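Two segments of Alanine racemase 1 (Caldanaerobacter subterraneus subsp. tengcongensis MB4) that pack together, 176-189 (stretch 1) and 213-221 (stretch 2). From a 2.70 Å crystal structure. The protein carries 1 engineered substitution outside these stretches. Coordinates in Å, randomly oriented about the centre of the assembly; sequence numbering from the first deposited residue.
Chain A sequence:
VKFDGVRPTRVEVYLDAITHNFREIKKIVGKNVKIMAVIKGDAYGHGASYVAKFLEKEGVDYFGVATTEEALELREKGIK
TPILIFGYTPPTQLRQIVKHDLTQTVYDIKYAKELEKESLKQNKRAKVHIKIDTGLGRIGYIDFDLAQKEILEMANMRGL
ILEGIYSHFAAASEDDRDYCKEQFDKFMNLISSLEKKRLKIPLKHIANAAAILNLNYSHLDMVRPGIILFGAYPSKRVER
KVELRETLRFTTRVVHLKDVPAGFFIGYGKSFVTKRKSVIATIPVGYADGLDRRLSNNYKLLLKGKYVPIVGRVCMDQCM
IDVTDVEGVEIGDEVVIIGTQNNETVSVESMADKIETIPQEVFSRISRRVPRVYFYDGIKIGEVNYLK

Stretch 1 176-189: DRDYCKEQFDKFMN
Stretch 2 (213-221) LNLNYSHLD

Packing of a helix (Arg177 to Asn189) against an irregular segment, Leu213 to Asp221, of alanine racemase 1. Stretch 1 is helical from Arg177 onward, with i to i+4 backbone bonds running from Cys180 N to Asp176 O (3.1 Å) through Asn189 N to Asp185 O (2.7 Å). Asp176 (chi1 t, phi/psi -87/92) caps it: its OD1 accepts from Tyr179 N at 3.2 Å. Stretch 2 enters in a helix that begins earlier in the chain, is extended at Leu215 (-91/92), passes through helical phi/psi values from Asn216 to His219 without regular bonds, and turns at Leu220 with positive phi (52/-140). Ser218 ties this bend together, since both its N (3.2 Å) and its OG (2.6 Å) donate to Leu215 O.

The two segments advance in the same direction: CA of Cys180 lies 8.4 Å from CA of Leu215, CA of Phe184 7.1 Å from CA of Ser218, and CA of Met188 10.1 Å from CA of Leu220. The approach is thus tightest at Phe184 and widens toward Met188, where the side chains of Met188 and Leu220 span the gap. No hydrogen bond crosses between the stretches; 480 Å² is buried, summed over both sides, mainly by fitted shapes.

Phe184 (chi1 t, chi2 79°) is the central bump, pointing toward a hollow lined by Tyr217, Ser218 and Leu220. Tyr217 (chi1 p, chi2 82°) presents its edge to the Phe184 face, with centroids 4.8 Å apart, planes at 66°, and Tyr217 CE1 3.6 Å from Phe184 CG. The tip of the phenyl ring reaches the opposing backbone: Phe184 CZ is 3.5 Å from Tyr217 O, and Phe184 CE1 is 3.7 Å from Ser218 CA. Leu220 CD2 closes the ring's edge, 3.7 Å from Phe184 CE1.

Leu220 (m, t) is the answering bump from stretch 2. Its CD2 also touches Met188 SD at 3.8 Å, while its CD1 meets the edge of Phe187 (chi1 t), 4.0 Å from CE2. Met188 is m at all three chi angles; chi1 and chi2 set SD beside this leucine, and chi3 places only CE.

One helical turn before Phe184, Cys180 (m) points toward Leu215 (chi1 m, chi2 32°), and Cys180 CB packs 3.4 Å from Leu215 CD2. Tyr217 lays its hydroxyl close to the helix backbone: its OH is 3.4 Å from Lys181 N, but the angle is poor and that amide already donates to Arg177 O at 2.8 Å. Lys181 (chi1 -149°, chi2 m, chi3 t, chi4 m) carries NZ above the face of the Tyr217 ring, 5.5 Å from its centroid and 7° off the normal, at most a weak attraction; NZ is anchored by a salt bridge to Asp185 OD1 at 3.1 Å.

At the helix start, Arg177 (chi1 m, chi2 -100°, chi3 t) leaves sideways, but its end comes nearer stretch 2. One guanidinium face covers Asn214 and Leu215, with NH2 3.5 Å from Asn214 CB and NH1 3.9 Å from Leu215 CD1.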

# COMPACT_ATOMS: atom_id res chain seq x y z
N ASP A 176 -12.12 15.78 -23.47
CA ASP A 176 -12.38 17.16 -23.84
C ASP A 176 -11.42 17.48 -24.98
O ASP A 176 -10.28 17.90 -24.76
CB ASP A 176 -12.15 18.09 -22.64
CG ASP A 176 -12.51 19.54 -22.94
OD1 ASP A 176 -12.74 19.90 -24.12
OD2 ASP A 176 -12.56 20.34 -21.98
N ARG A 177 -11.90 17.27 -26.21
CA ARG A 177 -11.07 17.38 -27.41
C ARG A 177 -10.64 18.82 -27.66
O ARG A 177 -9.51 19.06 -28.10
CB ARG A 177 -11.82 16.84 -28.63
CG ARG A 177 -12.24 15.38 -28.52
CD ARG A 177 -11.31 14.43 -29.27
NE ARG A 177 -11.68 13.03 -29.04
CZ ARG A 177 -11.34 12.00 -29.81
NH1 ARG A 177 -10.62 12.17 -30.91
NH2 ARG A 177 -11.74 10.77 -29.49
N ASP A 178 -11.52 19.77 -27.37
CA ASP A 178 -11.21 21.19 -27.53
C ASP A 178 -10.05 21.63 -26.64
O ASP A 178 -9.21 22.42 -27.06
CB ASP A 178 -12.44 22.05 -27.22
CG ASP A 178 -13.50 21.99 -28.32
OD1 ASP A 178 -13.43 21.08 -29.18
OD2 ASP A 178 -14.39 22.85 -28.32
N TYR A 179 -10.02 21.13 -25.40
CA TYR A 179 -8.94 21.47 -24.47
C TYR A 179 -7.64 20.76 -24.84
O TYR A 179 -6.57 21.36 -24.77
CB TYR A 179 -9.34 21.15 -23.03
CG TYR A 179 -8.56 21.95 -22.01
CD1 TYR A 179 -8.74 23.33 -21.92
CD2 TYR A 179 -7.66 21.35 -21.14
CE1 TYR A 179 -8.04 24.08 -20.99
CE2 TYR A 179 -6.96 22.09 -20.21
CZ TYR A 179 -7.15 23.46 -20.14
OH TYR A 179 -6.47 24.21 -19.22
N CYS A 180 -7.73 19.50 -25.25
CA CYS A 180 -6.56 18.77 -25.74
C CYS A 180 -5.95 19.47 -26.96
O CYS A 180 -4.73 19.66 -27.04
CB CYS A 180 -6.91 17.33 -26.09
SG CYS A 180 -7.22 16.25 -24.66
N LYS A 181 -6.80 19.85 -27.91
CA LYS A 181 -6.35 20.61 -29.09
C LYS A 181 -5.73 21.93 -28.64
O LYS A 181 -4.68 22.33 -29.16
CB LYS A 181 -7.52 20.86 -30.06
CG LYS A 181 -7.14 20.94 -31.53
CD LYS A 181 -6.72 22.34 -31.97
CE LYS A 181 -6.25 22.36 -33.42
NZ LYS A 181 -4.99 21.58 -33.63
N GLU A 182 -6.36 22.59 -27.67
CA GLU A 182 -5.87 23.86 -27.14
C GLU A 182 -4.51 23.71 -26.47
O GLU A 182 -3.62 24.54 -26.69
CB GLU A 182 -6.88 24.43 -26.14
CG GLU A 182 -6.44 25.73 -25.47
CD GLU A 182 -7.49 26.31 -24.55
OE1 GLU A 182 -8.52 25.64 -24.31
OE2 GLU A 182 -7.29 27.44 -24.05
N GLN A 183 -4.35 22.67 -25.66
CA GLN A 183 -3.08 22.41 -24.96
C GLN A 183 -1.98 22.06 -25.95
O GLN A 183 -0.83 22.48 -25.79
CB GLN A 183 -3.23 21.27 -23.95
CG GLN A 183 -4.09 21.59 -22.74
CD GLN A 183 -4.01 20.52 -21.67
OE1 GLN A 183 -4.95 19.73 -21.49
NE2 GLN A 183 -2.89 20.47 -20.96
N PHE A 184 -2.33 21.28 -26.97
CA PHE A 184 -1.37 20.88 -27.99
C PHE A 184 -0.82 22.08 -28.76
O PHE A 184 0.39 22.21 -28.94
CB PHE A 184 -2.01 19.88 -28.96
CG PHE A 184 -1.06 19.31 -29.96
CD1 PHE A 184 -0.19 18.29 -29.61
CD2 PHE A 184 -1.02 19.79 -31.26
CE1 PHE A 184 0.69 17.76 -30.53
CE2 PHE A 184 -0.14 19.26 -32.19
CZ PHE A 184 0.72 18.24 -31.82
N ASP A 185 -1.71 22.97 -29.20
CA ASP A 185 -1.32 24.17 -29.95
C ASP A 185 -0.38 25.06 -29.14
O ASP A 185 0.67 25.46 -29.64
CB ASP A 185 -2.56 24.96 -30.40
CG ASP A 185 -3.35 24.24 -31.50
OD1 ASP A 185 -2.90 23.18 -31.99
OD2 ASP A 185 -4.43 24.74 -31.86
N LYS A 186 -0.75 25.37 -27.89
CA LYS A 186 0.11 26.16 -27.00
C LYS A 186 1.52 25.57 -26.95
O LYS A 186 2.51 26.30 -27.05
CB LYS A 186 -0.44 26.19 -25.58
CG LYS A 186 -1.62 27.13 -25.39
CD LYS A 186 -1.88 27.35 -23.91
CE LYS A 186 -3.15 28.15 -23.68
NZ LYS A 186 -3.41 28.35 -22.23
N PHE A 187 1.58 24.25 -26.80
CA PHE A 187 2.84 23.53 -26.73
C PHE A 187 3.65 23.73 -28.01
O PHE A 187 4.80 24.16 -27.96
CB PHE A 187 2.57 22.03 -26.49
CG PHE A 187 3.80 21.23 -26.16
CD1 PHE A 187 4.59 21.56 -25.07
CD2 PHE A 187 4.15 20.13 -26.93
CE1 PHE A 187 5.72 20.82 -24.76
CE2 PHE A 187 5.27 19.38 -26.62
CZ PHE A 187 6.06 19.73 -25.54
N MET A 188 3.04 23.44 -29.15
CA MET A 188 3.71 23.60 -30.45
C MET A 188 4.10 25.06 -30.72
O MET A 188 5.11 25.32 -31.36
CB MET A 188 2.82 23.08 -31.59
CG MET A 188 2.48 21.59 -31.52
SD MET A 188 3.86 20.45 -31.27
CE MET A 188 5.04 21.06 -32.46
N ASN A 189 3.30 26.00 -30.22
CA ASN A 189 3.60 27.43 -30.37
C ASN A 189 4.83 27.88 -29.59
O ASN A 189 5.55 28.79 -30.02
CB ASN A 189 2.38 28.28 -29.98
CG ASN A 189 1.27 28.24 -31.02
OD1 ASN A 189 1.24 27.37 -31.89
ND2 ASN A 189 0.35 29.19 -30.94
N LEU A 213 -4.63 6.82 -27.88
CA LEU A 213 -5.74 6.13 -28.54
C LEU A 213 -6.52 7.08 -29.45
O LEU A 213 -6.79 6.76 -30.61
CB LEU A 213 -6.69 5.53 -27.49
CG LEU A 213 -6.10 4.42 -26.61
CD1 LEU A 213 -7.00 4.15 -25.42
CD2 LEU A 213 -5.86 3.14 -27.40
N ASN A 214 -6.86 8.25 -28.91
CA ASN A 214 -7.75 9.20 -29.58
C ASN A 214 -7.01 10.14 -30.52
O ASN A 214 -7.29 10.19 -31.72
CB ASN A 214 -8.49 10.03 -28.53
CG ASN A 214 -9.31 9.19 -27.57
OD1 ASN A 214 -9.48 7.98 -27.76
ND2 ASN A 214 -9.83 9.82 -26.52
N LEU A 215 -6.06 10.88 -29.96
CA LEU A 215 -5.44 12.02 -30.64
C LEU A 215 -4.18 11.60 -31.41
O LEU A 215 -3.08 11.62 -30.86
CB LEU A 215 -5.08 13.10 -29.61
CG LEU A 215 -6.20 13.94 -28.97
CD1 LEU A 215 -7.52 13.20 -28.81
CD2 LEU A 215 -5.75 14.46 -27.61
N ASN A 216 -4.35 11.26 -32.68
CA ASN A 216 -3.23 10.81 -33.52
C ASN A 216 -2.16 11.90 -33.71
O ASN A 216 -0.99 11.59 -33.94
CB ASN A 216 -3.73 10.33 -34.89
CG ASN A 216 -3.29 8.91 -35.21
OD1 ASN A 216 -2.58 8.67 -36.19
ND2 ASN A 216 -3.71 7.96 -34.38
N TYR A 217 -2.56 13.17 -33.62
CA TYR A 217 -1.64 14.30 -33.74
C TYR A 217 -0.68 14.44 -32.56
O TYR A 217 0.45 14.89 -32.72
CB TYR A 217 -2.40 15.62 -33.95
CG TYR A 217 -3.35 16.03 -32.84
CD1 TYR A 217 -2.89 16.67 -31.70
CD2 TYR A 217 -4.72 15.80 -32.95
CE1 TYR A 217 -3.76 17.06 -30.69
CE2 TYR A 217 -5.60 16.19 -31.95
CZ TYR A 217 -5.11 16.82 -30.82
OH TYR A 217 -5.98 17.20 -29.83
N SER A 218 -1.14 14.05 -31.37
CA SER A 218 -0.36 14.20 -30.13
C SER A 218 0.87 13.28 -30.04
O SER A 218 1.73 13.50 -29.18
CB SER A 218 -1.25 13.97 -28.91
OG SER A 218 -1.79 12.66 -28.90
N HIS A 219 0.95 12.28 -30.91
CA HIS A 219 2.03 11.29 -30.89
C HIS A 219 3.43 11.91 -30.84
O HIS A 219 4.27 11.48 -30.05
CB HIS A 219 1.93 10.36 -32.11
CG HIS A 219 0.77 9.41 -32.05
ND1 HIS A 219 0.71 8.27 -32.82
CD2 HIS A 219 -0.35 9.42 -31.29
CE1 HIS A 219 -0.42 7.63 -32.56
NE2 HIS A 219 -1.07 8.30 -31.63
N LEU A 220 3.67 12.91 -31.69
CA LEU A 220 4.95 13.63 -31.75
C LEU A 220 6.15 12.68 -31.88
O LEU A 220 6.06 11.69 -32.60
CB LEU A 220 5.09 14.58 -30.54
CG LEU A 220 4.03 15.67 -30.38
CD1 LEU A 220 4.19 16.36 -29.04
CD2 LEU A 220 4.11 16.68 -31.51
N ASP A 221 7.26 12.97 -31.20
CA ASP A 221 8.47 12.16 -31.30
C ASP A 221 8.47 10.96 -30.35
O ASP A 221 9.11 9.95 -30.62
CB ASP A 221 9.71 13.01 -31.02
CG ASP A 221 9.79 14.24 -31.90
OD1 ASP A 221 9.70 14.11 -33.14
OD2 ASP A 221 9.93 15.35 -31.35